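Local coordinates for cellulase (Xanthomonas axonopodis pv. citri, PDB 5HOS), which probably hydrolyses internal beta-1,4-glucosidic linkages of cellulose as an endoglucanase of glycoside hydrolase family 5, at residues 28-33 against 299-304; 107-112 against 148-153; 164-169 against 206-211; 174-179 against 217-222. All coordinates share one frame; numbering follows the deposited sequence.

Contact 1 of 4, residues 28-33 against 299-304; sequences KYAGVN and MGWSWW. With SO4 (sulfate ion), chain B.
Ala-30 lays its methyl group over one face of the Trp-301 indole, CB standing 3.9 Å from the centroid of the six-membered ring in a CH-pi contact. The indole can cover the neighbouring strand because its CG sits between the backbone N and the carbonyl carbon (chi1 51°), and a residue as small as alanine lets the ring lie close. Beneath this pair, strands 29-34 and 298-306 run parallel and exchange backbone hydrogen bonds, such as Trp-303 N to Gly-31 O at 2.9 Å. Their side chains alternate between the two faces of the sheet: Ala-30, Val-32, Trp-301 and Trp-303 on one, Tyr-29 and Ser-302 on the other.

At the far end Asn-33 grips Trp-303 O twice, through its backbone N at 2.7 Å and through its side-chain ND2 at 3.0 Å. The first donor comes nearly along the C=O axis, the second from well above the carbonyl plane. The Asn-33 side chain crosses that of Trp-304 at about a right angle, amide and indole planes 54° apart, with CG 3.3 Å from CE3; its OD1 accepts from Arg-72. At the opposite end Met-299 sets its sulfur at the edge of the Tyr-29 ring, and Tyr-29 OH donates to O3 of a sulfate ion 2.6 Å away. This ion, probably from the crystallisation liquor, is also bound by Lys-28 NZ, Arg-266 and Arg-223.

The pairing closes the eight-stranded TIM barrel, joining its first and last strands. Helix 330-341 covers the face with Ala-30 and Trp-301, while strands 70-75 and 267-273 flank the pair.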
loop_
_atom_site.group_PDB
_atom_site.type_symbol
_atom_site.label_atom_id
_atom_site.label_comp_id
_atom_site.label_asym_id
_atom_site.label_seq_id
_atom_site.Cartn_x
_atom_site.Cartn_y
_atom_site.Cartn_z
ATOM N N LYS A 28 -7.358 7.060 -10.968
ATOM C CA LYS A 28 -6.751 8.343 -10.607
ATOM C C LYS A 28 -5.266 8.222 -10.257
ATOM O O LYS A 28 -4.491 9.137 -10.541
ATOM C CB LYS A 28 -7.523 8.949 -9.427
ATOM C CG LYS A 28 -6.998 10.286 -8.928
ATOM C CD LYS A 28 -7.986 10.937 -7.976
ATOM C CE LYS A 28 -7.469 12.263 -7.449
ATOM N NZ LYS A 28 -8.472 12.913 -6.563
ATOM N N TYR A 29 -4.870 7.115 -9.636
ATOM C CA TYR A 29 -3.519 6.982 -9.083
ATOM C C TYR A 29 -2.747 5.848 -9.749
ATOM O O TYR A 29 -3.264 4.741 -9.888
ATOM C CB TYR A 29 -3.597 6.733 -7.580
ATOM C CG TYR A 29 -4.354 7.792 -6.797
ATOM C CD1 TYR A 29 -3.742 8.975 -6.424
ATOM C CD2 TYR A 29 -5.681 7.593 -6.412
ATOM C CE1 TYR A 29 -4.424 9.945 -5.709
ATOM C CE2 TYR A 29 -6.373 8.553 -5.689
ATOM C CZ TYR A 29 -5.735 9.727 -5.344
ATOM O OH TYR A 29 -6.385 10.683 -4.619
ATOM N N ALA A 30 -1.510 6.135 -10.154
ATOM C CA ALA A 30 -0.609 5.132 -10.718
ATOM C C ALA A 30 0.773 5.399 -10.167
ATOM O O ALA A 30 1.304 6.499 -10.320
ATOM C CB ALA A 30 -0.581 5.222 -12.223
ATOM N N GLY A 31 1.370 4.403 -9.534
ATOM C CA GLY A 31 2.647 4.643 -8.920
ATOM C C GLY A 31 3.424 3.438 -8.480
ATOM O O GLY A 31 3.268 2.338 -9.023
ATOM N N VAL A 32 4.264 3.672 -7.483
ATOM C CA VAL A 32 5.289 2.729 -7.104
ATOM C C VAL A 32 5.535 2.782 -5.597
ATOM O O VAL A 32 5.447 3.844 -4.976
ATOM C CB VAL A 32 6.587 3.022 -7.889
ATOM C CG1 VAL A 32 7.189 4.368 -7.495
ATOM C CG2 VAL A 32 7.593 1.892 -7.726
ATOM N N ASN A 33 5.831 1.624 -5.023
ATOM C CA ASN A 33 6.293 1.539 -3.645
ATOM C C ASN A 33 7.772 1.894 -3.590
ATOM O O ASN A 33 8.569 1.309 -4.322
ATOM C CB ASN A 33 6.107 0.129 -3.086
ATOM C CG ASN A 33 4.683 -0.155 -2.690
ATOM O OD1 ASN A 33 4.315 0.030 -1.529
ATOM N ND2 ASN A 33 3.876 -0.635 -3.643
ATOM N N MET A 299 -9.633 2.379 -8.570
ATOM C CA MET A 299 -9.257 3.781 -8.386
ATOM C C MET A 299 -7.745 4.029 -8.519
ATOM O O MET A 299 -7.320 5.142 -8.794
ATOM C CB MET A 299 -9.776 4.284 -7.018
ATOM C CG MET A 299 -8.845 4.144 -5.775
ATOM S SD MET A 299 -9.286 5.649 -4.862
ATOM C CE MET A 299 -7.963 5.465 -3.708
ATOM N N GLY A 300 -6.928 3.007 -8.301
ATOM C CA GLY A 300 -5.495 3.180 -8.375
ATOM C C GLY A 300 -4.695 1.920 -8.178
ATOM O O GLY A 300 -5.224 0.875 -7.782
ATOM N N TRP A 301 -3.410 2.025 -8.485
ATOM C CA TRP A 301 -2.458 0.941 -8.234
ATOM C C TRP A 301 -1.072 1.469 -7.946
ATOM O O TRP A 301 -0.745 2.596 -8.306
ATOM C CB TRP A 301 -2.418 -0.057 -9.395
ATOM C CG TRP A 301 -2.235 0.505 -10.811
ATOM C CD1 TRP A 301 -3.210 0.634 -11.752
ATOM C CD2 TRP A 301 -1.014 0.923 -11.449
ATOM N NE1 TRP A 301 -2.694 1.129 -12.919
ATOM C CE2 TRP A 301 -1.345 1.312 -12.768
ATOM C CE3 TRP A 301 0.323 1.020 -11.035
ATOM C CZ2 TRP A 301 -0.390 1.796 -13.677
ATOM C CZ3 TRP A 301 1.274 1.499 -11.948
ATOM C CH2 TRP A 301 0.909 1.873 -13.251
ATOM N N SER A 302 -0.267 0.642 -7.278
ATOM C CA SER A 302 1.122 0.975 -6.993
ATOM C C SER A 302 1.965 -0.297 -6.983
ATOM O O SER A 302 1.698 -1.242 -6.233
ATOM C CB SER A 302 1.285 1.790 -5.687
ATOM O OG SER A 302 0.618 1.209 -4.574
ATOM N N TRP A 303 2.944 -0.311 -7.884
ATOM C CA TRP A 303 3.860 -1.428 -8.098
ATOM C C TRP A 303 4.771 -1.659 -6.903
ATOM O O TRP A 303 5.243 -0.699 -6.283
ATOM C CB TRP A 303 4.714 -1.104 -9.331
ATOM C CG TRP A 303 5.835 -2.032 -9.632
ATOM C CD1 TRP A 303 7.109 -1.987 -9.129
ATOM C CD2 TRP A 303 5.799 -3.125 -10.541
ATOM N NE1 TRP A 303 7.864 -3.003 -9.664
ATOM C CE2 TRP A 303 7.086 -3.710 -10.544
ATOM C CE3 TRP A 303 4.802 -3.667 -11.366
ATOM C CZ2 TRP A 303 7.400 -4.815 -11.337
ATOM C CZ3 TRP A 303 5.113 -4.766 -12.153
ATOM C CH2 TRP A 303 6.398 -5.326 -12.134
ATOM N N TRP A 304 5.026 -2.929 -6.590
ATOM C CA TRP A 304 6.032 -3.306 -5.600
ATOM C C TRP A 304 7.209 -3.911 -6.381
ATOM O O TRP A 304 7.036 -4.965 -6.991
ATOM C CB TRP A 304 5.488 -4.339 -4.600
ATOM C CG TRP A 304 6.509 -4.661 -3.554
ATOM C CD1 TRP A 304 7.517 -5.573 -3.646
ATOM C CD2 TRP A 304 6.658 -4.030 -2.279
ATOM N NE1 TRP A 304 8.280 -5.559 -2.503
ATOM C CE2 TRP A 304 7.780 -4.615 -1.648
ATOM C CE3 TRP A 304 5.961 -3.020 -1.610
ATOM C CZ2 TRP A 304 8.205 -4.236 -0.373
ATOM C CZ3 TRP A 304 6.386 -2.638 -0.343
ATOM C CH2 TRP A 304 7.503 -3.241 0.261
HETATM S S SO4 B . -10.236 10.160 -4.464
HETATM O O1 SO4 B . -11.083 9.903 -3.271
HETATM O O2 SO4 B . -10.859 11.229 -5.277
HETATM O O3 SO4 B . -8.893 10.584 -4.035
HETATM O O4 SO4 B . -10.160 8.940 -5.291
#

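Contact 2 of 4, residues 107-112 against 148-153; sequences KMYVIV and SDNAVI
Tyr-109 presents the edge of its ring to the backbone of Asn-150: the carbonyl O of Asn-150 lies in the ring plane, 3.3 Å from CE2. The Asn-150 side-chain amide stands almost perpendicular to that ring, their planes 84° apart, and its OD1 accepts from Arg-223. With CG opposite the carbonyl carbon (chi1 -61°), the tyrosine reaches back over the turn that leads into strand 152-155. A broad ring suits this place, for it spans the turn and also packs edge-to-face with Tyr-29.

Beyond the turn the meeting groups are branched aliphatics. Ile-111 and Ile-153 share one face of the sheet and cross at a slant, CG1 of Ile-111 lying 3.9 Å from CB of Ile-153. CD1 of Ile-153 also reaches CB of Tyr-109, at 4.1 Å. On the face turned to helix 90-105, CG2 of Val-112 meets CG1 of Val-152 at 3.9 Å, beside Val-100 and Ile-96 of that helix. Beta-branched residues fit such strands, since their methyls fill the space close to the main chain.

Three backbone bonds hold these adjacent parallel barrel strands together, the shortest from Ile-153 N to Val-110 O at 2.8 Å. Just ahead, Asp-149 forms an Asx turn, OD1 accepting from Ala-151 N at 3.0 Å, while its OD2 makes a salt bridge with Lys-104. The chemistry thus grades from charged and polar groups at the entry turn to apolar side chains, between which the three backbone bonds pair buried amides with carbonyls; Val-152 O is met by Asn-186 ND2.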
loop_
_atom_site.group_PDB
_atom_site.type_symbol
_atom_site.label_atom_id
_atom_site.label_comp_id
_atom_site.label_asym_id
_atom_site.label_seq_id
_atom_site.Cartn_x
_atom_site.Cartn_y
_atom_site.Cartn_z
ATOM N N LYS A 107 4.972 16.692 -8.316
ATOM C CA LYS A 107 3.520 16.590 -8.543
ATOM C C LYS A 107 2.962 15.174 -8.296
ATOM O O LYS A 107 2.166 14.646 -9.084
ATOM C CB LYS A 107 3.149 17.120 -9.933
ATOM C CG LYS A 107 3.633 18.552 -10.184
ATOM C CD LYS A 107 3.074 19.118 -11.486
ATOM C CE LYS A 107 3.921 20.261 -12.038
ATOM N NZ LYS A 107 4.187 21.341 -11.048
ATOM N N MET A 108 3.396 14.574 -7.190
ATOM C CA MET A 108 2.969 13.240 -6.814
ATOM C C MET A 108 2.241 13.237 -5.471
ATOM O O MET A 108 2.412 14.149 -4.644
ATOM C CB MET A 108 4.172 12.296 -6.750
ATOM C CG MET A 108 4.911 12.144 -8.070
ATOM S SD MET A 108 6.332 11.056 -7.926
ATOM C CE MET A 108 5.615 9.455 -8.264
ATOM N N TYR A 109 1.423 12.202 -5.286
ATOM C CA TYR A 109 0.782 11.875 -4.012
ATOM C C TYR A 109 1.652 10.885 -3.241
ATOM O O TYR A 109 2.449 10.164 -3.842
ATOM C CB TYR A 109 -0.580 11.225 -4.265
ATOM C CG TYR A 109 -1.575 12.087 -5.008
ATOM C CD1 TYR A 109 -1.647 12.068 -6.396
ATOM C CD2 TYR A 109 -2.458 12.914 -4.320
ATOM C CE1 TYR A 109 -2.558 12.856 -7.083
ATOM C CE2 TYR A 109 -3.376 13.708 -4.997
ATOM C CZ TYR A 109 -3.422 13.668 -6.377
ATOM O OH TYR A 109 -4.339 14.450 -7.059
ATOM N N VAL A 110 1.473 10.846 -1.916
ATOM C CA VAL A 110 2.174 9.878 -1.059
ATOM C C VAL A 110 1.144 9.126 -0.235
ATOM O O VAL A 110 0.352 9.746 0.478
ATOM C CB VAL A 110 3.199 10.541 -0.113
ATOM C CG1 VAL A 110 3.804 9.533 0.851
ATOM C CG2 VAL A 110 4.307 11.190 -0.908
ATOM N N ILE A 111 1.175 7.797 -0.325
ATOM C CA ILE A 111 0.451 6.941 0.600
ATOM C C ILE A 111 1.388 6.673 1.757
ATOM O O ILE A 111 2.449 6.069 1.561
ATOM C CB ILE A 111 0.047 5.592 -0.038
ATOM C CG1 ILE A 111 -0.834 5.805 -1.272
ATOM C CG2 ILE A 111 -0.662 4.689 0.979
ATOM C CD1 ILE A 111 -0.856 4.609 -2.211
ATOM N N VAL A 112 1.016 7.116 2.949
ATOM C CA VAL A 112 1.750 6.753 4.152
ATOM C C VAL A 112 1.251 5.371 4.552
ATOM O O VAL A 112 0.105 5.227 4.970
ATOM C CB VAL A 112 1.543 7.759 5.298
ATOM C CG1 VAL A 112 2.296 7.305 6.547
ATOM C CG2 VAL A 112 1.998 9.148 4.872
ATOM N N SER A 148 -6.106 16.865 6.097
ATOM C CA SER A 148 -6.742 17.328 4.874
ATOM C C SER A 148 -5.763 17.833 3.805
ATOM O O SER A 148 -6.140 18.591 2.922
ATOM C CB SER A 148 -7.808 18.385 5.196
ATOM O OG SER A 148 -8.744 17.871 6.111
ATOM N N ASP A 149 -4.520 17.378 3.873
ATOM C CA ASP A 149 -3.538 17.674 2.864
ATOM C C ASP A 149 -3.818 16.702 1.726
ATOM O O ASP A 149 -3.605 15.504 1.862
ATOM C CB ASP A 149 -2.136 17.483 3.440
ATOM C CG ASP A 149 -1.034 17.809 2.445
ATOM O OD1 ASP A 149 -1.255 17.700 1.229
ATOM O OD2 ASP A 149 0.079 18.167 2.891
ATOM N N ASN A 150 -4.287 17.223 0.599
ATOM C CA ASN A 150 -4.733 16.374 -0.506
ATOM C C ASN A 150 -3.622 15.540 -1.158
ATOM O O ASN A 150 -3.919 14.577 -1.848
ATOM C CB ASN A 150 -5.474 17.200 -1.555
ATOM C CG ASN A 150 -6.352 16.345 -2.457
ATOM O OD1 ASN A 150 -7.218 15.596 -1.980
ATOM N ND2 ASN A 150 -6.128 16.441 -3.766
ATOM N N ALA A 151 -2.357 15.877 -0.920
ATOM C CA ALA A 151 -1.259 15.024 -1.400
ATOM C C ALA A 151 -1.071 13.745 -0.597
ATOM O O ALA A 151 -0.382 12.848 -1.070
ATOM C CB ALA A 151 0.048 15.788 -1.414
ATOM N N VAL A 152 -1.640 13.670 0.611
ATOM C CA VAL A 152 -1.340 12.591 1.547
ATOM C C VAL A 152 -2.524 11.647 1.670
ATOM O O VAL A 152 -3.645 12.073 1.968
ATOM C CB VAL A 152 -0.956 13.140 2.932
ATOM C CG1 VAL A 152 -0.491 12.024 3.856
ATOM C CG2 VAL A 152 0.150 14.180 2.789
ATOM N N ILE A 153 -2.249 10.366 1.436
ATOM C CA ILE A 153 -3.233 9.297 1.511
ATOM C C ILE A 153 -2.866 8.407 2.702
ATOM O O ILE A 153 -1.688 8.113 2.939
ATOM C CB ILE A 153 -3.259 8.489 0.195
ATOM C CG1 ILE A 153 -3.647 9.390 -0.989
ATOM C CG2 ILE A 153 -4.203 7.291 0.289
ATOM C CD1 ILE A 153 -3.264 8.822 -2.342
#

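Contact 3 of 4, residues 164-169 against 206-211; sequences DPQAWA and AGQSNA
One water is gripped by both segments: it accepts from Ser-209 N at 3.0 Å. It also lies 2.8 Å from Gln-208 OE1 and 3.3 Å from Gln-166 OE1, either of which can accept from it. The contact brings together the N-terminal ends of two helices, 165-181 of the beta/alpha barrel and the short 210-213, each with a capping residue. Asp-164 is the N-cap of the first, its OD1 accepting from Gln-166 N at 3.0 Å from above the carboxylate plane. Ser-209 caps the second through Val-212 N. Short acceptor side chains suit these positions, where the first-turn amides lack partners within the helix.

Direct contact centres on Pro-165, which suits a first helical turn because no amide hydrogen is needed there. Its ring wedges against the backbone of Gln-208 and Ser-209, CG coming 3.6 Å from Gln-208 O. Gln-208 bends at chi2 (-50°), which curls its amide back toward the water while its CB and CG run alongside the Asp-164 carboxylate. On the buried side the Asn-210 side chain crosses the proline ring at about a right angle; its OD1 accepts from Ala-193 N and lies 3.5 Å from Pro-165 CB.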
loop_
_atom_site.group_PDB
_atom_site.type_symbol
_atom_site.label_atom_id
_atom_site.label_comp_id
_atom_site.label_asym_id
_atom_site.label_seq_id
_atom_site.Cartn_x
_atom_site.Cartn_y
_atom_site.Cartn_z
ATOM N N ASP A 164 -8.324 -12.313 12.660
ATOM C CA ASP A 164 -9.334 -12.794 11.749
ATOM C C ASP A 164 -10.057 -11.596 11.127
ATOM O O ASP A 164 -10.099 -10.509 11.729
ATOM C CB ASP A 164 -10.300 -13.762 12.419
ATOM C CG ASP A 164 -11.411 -13.068 13.135
ATOM O OD1 ASP A 164 -12.442 -12.752 12.497
ATOM O OD2 ASP A 164 -11.247 -12.844 14.340
ATOM N N PRO A 165 -10.607 -11.795 9.916
ATOM C CA PRO A 165 -11.199 -10.698 9.153
ATOM C C PRO A 165 -12.242 -9.855 9.887
ATOM O O PRO A 165 -12.263 -8.649 9.696
ATOM C CB PRO A 165 -11.799 -11.418 7.940
ATOM C CG PRO A 165 -10.867 -12.558 7.721
ATOM C CD PRO A 165 -10.602 -13.042 9.114
ATOM N N GLN A 166 -13.087 -10.473 10.716
ATOM C CA GLN A 166 -14.122 -9.706 11.430
ATOM C C GLN A 166 -13.518 -8.810 12.530
ATOM O O GLN A 166 -13.927 -7.655 12.695
ATOM C CB GLN A 166 -15.203 -10.638 12.005
ATOM C CG GLN A 166 -16.542 -9.949 12.235
ATOM C CD GLN A 166 -17.190 -9.407 10.950
ATOM O OE1 GLN A 166 -17.523 -10.164 10.019
ATOM N NE2 GLN A 166 -17.372 -8.095 10.896
ATOM N N ALA A 167 -12.543 -9.337 13.271
ATOM C CA ALA A 167 -11.854 -8.559 14.303
ATOM C C ALA A 167 -11.052 -7.434 13.671
ATOM O O ALA A 167 -10.996 -6.329 14.217
ATOM C CB ALA A 167 -10.932 -9.439 15.129
ATOM N N TRP A 168 -10.426 -7.720 12.528
ATOM C CA TRP A 168 -9.700 -6.687 11.799
ATOM C C TRP A 168 -10.647 -5.574 11.328
ATOM O O TRP A 168 -10.343 -4.402 11.507
ATOM C CB TRP A 168 -8.907 -7.241 10.613
ATOM C CG TRP A 168 -8.414 -6.105 9.793
ATOM C CD1 TRP A 168 -8.830 -5.759 8.551
ATOM C CD2 TRP A 168 -7.512 -5.075 10.219
ATOM N NE1 TRP A 168 -8.213 -4.607 8.151
ATOM C CE2 TRP A 168 -7.404 -4.158 9.158
ATOM C CE3 TRP A 168 -6.781 -4.842 11.394
ATOM C CZ2 TRP A 168 -6.584 -3.028 9.226
ATOM C CZ3 TRP A 168 -5.961 -3.725 11.460
ATOM C CH2 TRP A 168 -5.871 -2.833 10.383
ATOM N N ALA A 169 -11.777 -5.939 10.736
ATOM C CA ALA A 169 -12.750 -4.936 10.275
ATOM C C ALA A 169 -13.195 -4.004 11.397
ATOM O O ALA A 169 -13.370 -2.821 11.164
ATOM C CB ALA A 169 -13.961 -5.594 9.634
ATOM N N ALA A 206 -11.771 -19.660 10.353
ATOM C CA ALA A 206 -12.899 -20.091 11.186
ATOM C C ALA A 206 -14.224 -19.551 10.631
ATOM O O ALA A 206 -15.050 -18.975 11.364
ATOM C CB ALA A 206 -12.691 -19.651 12.624
ATOM N N GLY A 207 -14.389 -19.706 9.319
ATOM C CA GLY A 207 -15.588 -19.241 8.614
ATOM C C GLY A 207 -15.657 -17.772 8.221
ATOM O O GLY A 207 -16.500 -17.407 7.398
ATOM N N GLN A 208 -14.785 -16.934 8.783
ATOM C CA GLN A 208 -14.823 -15.484 8.565
ATOM C C GLN A 208 -13.949 -15.086 7.378
ATOM O O GLN A 208 -12.831 -15.592 7.221
ATOM C CB GLN A 208 -14.346 -14.751 9.824
ATOM C CG GLN A 208 -15.032 -15.201 11.104
ATOM C CD GLN A 208 -16.543 -15.213 10.995
ATOM O OE1 GLN A 208 -17.155 -14.196 10.690
ATOM N NE2 GLN A 208 -17.153 -16.367 11.234
ATOM N N SER A 209 -14.461 -14.179 6.555
ATOM C CA SER A 209 -13.783 -13.753 5.330
ATOM C C SER A 209 -13.794 -12.250 5.184
ATOM O O SER A 209 -14.649 -11.563 5.763
ATOM C CB SER A 209 -14.465 -14.353 4.104
ATOM O OG SER A 209 -15.785 -13.839 3.950
ATOM N N ASN A 210 -12.868 -11.743 4.370
ATOM C CA ASN A 210 -12.917 -10.338 3.978
ATOM C C ASN A 210 -14.202 -9.982 3.250
ATOM O O ASN A 210 -14.748 -8.906 3.476
ATOM C CB ASN A 210 -11.698 -9.952 3.146
ATOM C CG ASN A 210 -10.426 -9.951 3.967
ATOM O OD1 ASN A 210 -10.458 -9.695 5.167
ATOM N ND2 ASN A 210 -9.304 -10.247 3.328
ATOM N N ALA A 211 -14.704 -10.900 2.420
ATOM C CA ALA A 211 -15.946 -10.667 1.675
ATOM C C ALA A 211 -17.132 -10.305 2.572
ATOM O O ALA A 211 -17.983 -9.490 2.187
ATOM C CB ALA A 211 -16.283 -11.874 0.809
HETATM O O HOH W 1 -16.443 -12.749 8.362
#

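Contact 4 of 4, residues 174-179 against 217-222; sequences ASIDTI and IRDPLN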
loop_
_atom_site.group_PDB
_atom_site.type_symbol
_atom_site.label_atom_id
_atom_site.label_comp_id
_atom_site.label_asym_id
_atom_site.label_seq_id
_atom_site.Cartn_x
_atom_site.Cartn_y
_atom_site.Cartn_z
ATOM N N ALA A 174 -12.698 1.406 13.666
ATOM C CA ALA A 174 -12.388 2.303 14.771
ATOM C C ALA A 174 -11.363 3.360 14.350
ATOM O O ALA A 174 -11.517 4.532 14.682
ATOM C CB ALA A 174 -11.890 1.517 15.967
ATOM N N SER A 175 -10.332 2.953 13.605
ATOM C CA SER A 175 -9.321 3.907 13.149
ATOM C C SER A 175 -9.888 4.880 12.100
ATOM O O SER A 175 -9.550 6.063 12.118
ATOM C CB SER A 175 -8.066 3.188 12.630
ATOM O OG SER A 175 -8.344 2.478 11.436
ATOM N N ILE A 176 -10.761 4.396 11.215
ATOM C CA ILE A 176 -11.445 5.271 10.238
ATOM C C ILE A 176 -12.257 6.338 10.976
ATOM O O ILE A 176 -12.152 7.533 10.678
ATOM C CB ILE A 176 -12.363 4.468 9.287
ATOM C CG1 ILE A 176 -11.529 3.597 8.336
ATOM C CG2 ILE A 176 -13.299 5.371 8.485
ATOM C CD1 ILE A 176 -12.303 2.447 7.726
ATOM N N ASP A 177 -13.050 5.904 11.947
ATOM C CA ASP A 177 -13.865 6.843 12.737
ATOM C C ASP A 177 -12.995 7.879 13.466
ATOM O O ASP A 177 -13.327 9.076 13.502
ATOM C CB ASP A 177 -14.766 6.094 13.732
ATOM C CG ASP A 177 -15.888 5.309 13.051
ATOM O OD1 ASP A 177 -16.118 5.457 11.827
ATOM O OD2 ASP A 177 -16.565 4.534 13.756
ATOM N N THR A 178 -11.878 7.418 14.027
ATOM C CA THR A 178 -10.927 8.289 14.716
ATOM C C THR A 178 -10.345 9.344 13.779
ATOM O O THR A 178 -10.281 10.520 14.124
ATOM C CB THR A 178 -9.791 7.454 15.331
ATOM O OG1 THR A 178 -10.352 6.523 16.267
ATOM C CG2 THR A 178 -8.774 8.336 16.030
ATOM N N ILE A 179 -9.936 8.909 12.591
ATOM C CA ILE A 179 -9.418 9.814 11.584
ATOM C C ILE A 179 -10.449 10.890 11.254
ATOM O O ILE A 179 -10.113 12.074 11.237
ATOM C CB ILE A 179 -8.961 9.064 10.316
ATOM C CG1 ILE A 179 -7.682 8.280 10.637
ATOM C CG2 ILE A 179 -8.683 10.030 9.168
ATOM C CD1 ILE A 179 -7.345 7.205 9.631
ATOM N N ILE A 217 -17.883 -2.196 6.223
ATOM C CA ILE A 217 -17.042 -1.009 6.460
ATOM C C ILE A 217 -17.751 0.250 5.980
ATOM O O ILE A 217 -18.302 0.285 4.875
ATOM C CB ILE A 217 -15.653 -1.090 5.788
ATOM C CG1 ILE A 217 -14.731 -1.999 6.594
ATOM C CG2 ILE A 217 -14.975 0.290 5.664
ATOM C CD1 ILE A 217 -14.313 -1.482 7.965
ATOM N N ARG A 218 -17.710 1.271 6.829
ATOM C CA ARG A 218 -18.273 2.575 6.523
ATOM C C ARG A 218 -17.220 3.662 6.795
ATOM O O ARG A 218 -16.236 3.452 7.528
ATOM C CB ARG A 218 -19.540 2.808 7.349
ATOM C CG ARG A 218 -20.678 1.834 7.049
ATOM C CD ARG A 218 -21.316 2.037 5.671
ATOM N NE ARG A 218 -22.305 0.994 5.347
ATOM C CZ ARG A 218 -22.059 -0.163 4.713
ATOM N NH1 ARG A 218 -20.838 -0.494 4.291
ATOM N NH2 ARG A 218 -23.061 -1.011 4.491
ATOM N N ASP A 219 -17.411 4.801 6.155
ATOM C CA ASP A 219 -16.552 5.961 6.336
ATOM C C ASP A 219 -17.475 7.149 6.564
ATOM O O ASP A 219 -18.242 7.480 5.664
ATOM C CB ASP A 219 -15.706 6.188 5.076
ATOM C CG ASP A 219 -14.793 7.404 5.173
ATOM O OD1 ASP A 219 -14.872 8.186 6.152
ATOM O OD2 ASP A 219 -13.984 7.599 4.236
ATOM N N PRO A 220 -17.388 7.808 7.740
ATOM C CA PRO A 220 -18.206 9.025 7.970
ATOM C C PRO A 220 -18.126 10.135 6.903
ATOM O O PRO A 220 -19.083 10.903 6.776
ATOM C CB PRO A 220 -17.692 9.545 9.316
ATOM C CG PRO A 220 -17.259 8.308 10.035
ATOM C CD PRO A 220 -16.669 7.408 8.967
ATOM N N LEU A 221 -17.014 10.236 6.168
ATOM C CA LEU A 221 -16.892 11.188 5.044
ATOM C C LEU A 221 -16.953 10.536 3.653
ATOM O O LEU A 221 -16.845 11.218 2.648
ATOM C CB LEU A 221 -15.597 12.009 5.170
ATOM C CG LEU A 221 -15.387 12.871 6.423
ATOM C CD1 LEU A 221 -14.146 13.735 6.268
ATOM C CD2 LEU A 221 -16.581 13.763 6.729
ATOM N N ASN A 222 -17.139 9.224 3.592
ATOM C CA ASN A 222 -17.240 8.497 2.334
ATOM C C ASN A 222 -16.118 8.806 1.326
ATOM O O ASN A 222 -16.374 9.105 0.173
ATOM C CB ASN A 222 -18.619 8.722 1.706
ATOM C CG ASN A 222 -18.981 7.648 0.692
ATOM O OD1 ASN A 222 -18.400 6.557 0.678
ATOM N ND2 ASN A 222 -19.944 7.950 -0.158
#
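Ile-176 makes the close-packed half of this contact, and Asp-177, next along helix 165-181, the more open one. The isoleucine points at the opposing chain and splits its branches over it: CG2 settles 3.6 Å from Arg-218 O and 3.9 Å from Asp-219 CA, while CD1 meets Ile-217 CG2 at 4.0 Å. CG1 lies opposite the carbonyl carbon (chi1 -69°), an orientation that sends CD1 toward Ile-217 and leaves CG2 to cover the Arg-218 carbonyl. A branched aliphatic suits this buried spot because its two arms fill both directions at once.

The partner segment is the loop joining helix 210-213 to barrel strand 224-231, folded here against an outer helix of the TIM barrel. Its type I turn from Asp-219 to Asn-222 begins with an Asx turn in which Leu-221 N donates to Asp-219 OD1 at 3.0 Å. The same carboxylate forms a salt bridge with Arg-180 and receives Arg-223 N, so the buried aspartate has several polar partners. Proline fits the second position of the turn, its phi already near the required value.

Toward solvent, Asp-177 crosses the exposed Pro-220 ring at about a right angle, OD1 touching CD at 3.5 Å.

Contacts 1 and 2 belong to the barrel wall and are mostly buried; contacts 3 and 4 lie farther out and are only partly buried. The first two pair parallel strands through backbone hydrogen bonds and touch one another where Tyr-29 packs on Tyr-109 and Ile-153. Contact 1 joins segments far apart in sequence and encloses the other three along the chain. Contacts 3 and 4 share helix 165-181 and touch through Ala-169 and Ile-217, their segments alternating in sequence. Side-chain packing takes over from sheet bonding there: a proline wedge and shared water at 164-169/206-211, an isoleucine whose two branches pack on a loop at 174-179/217-222.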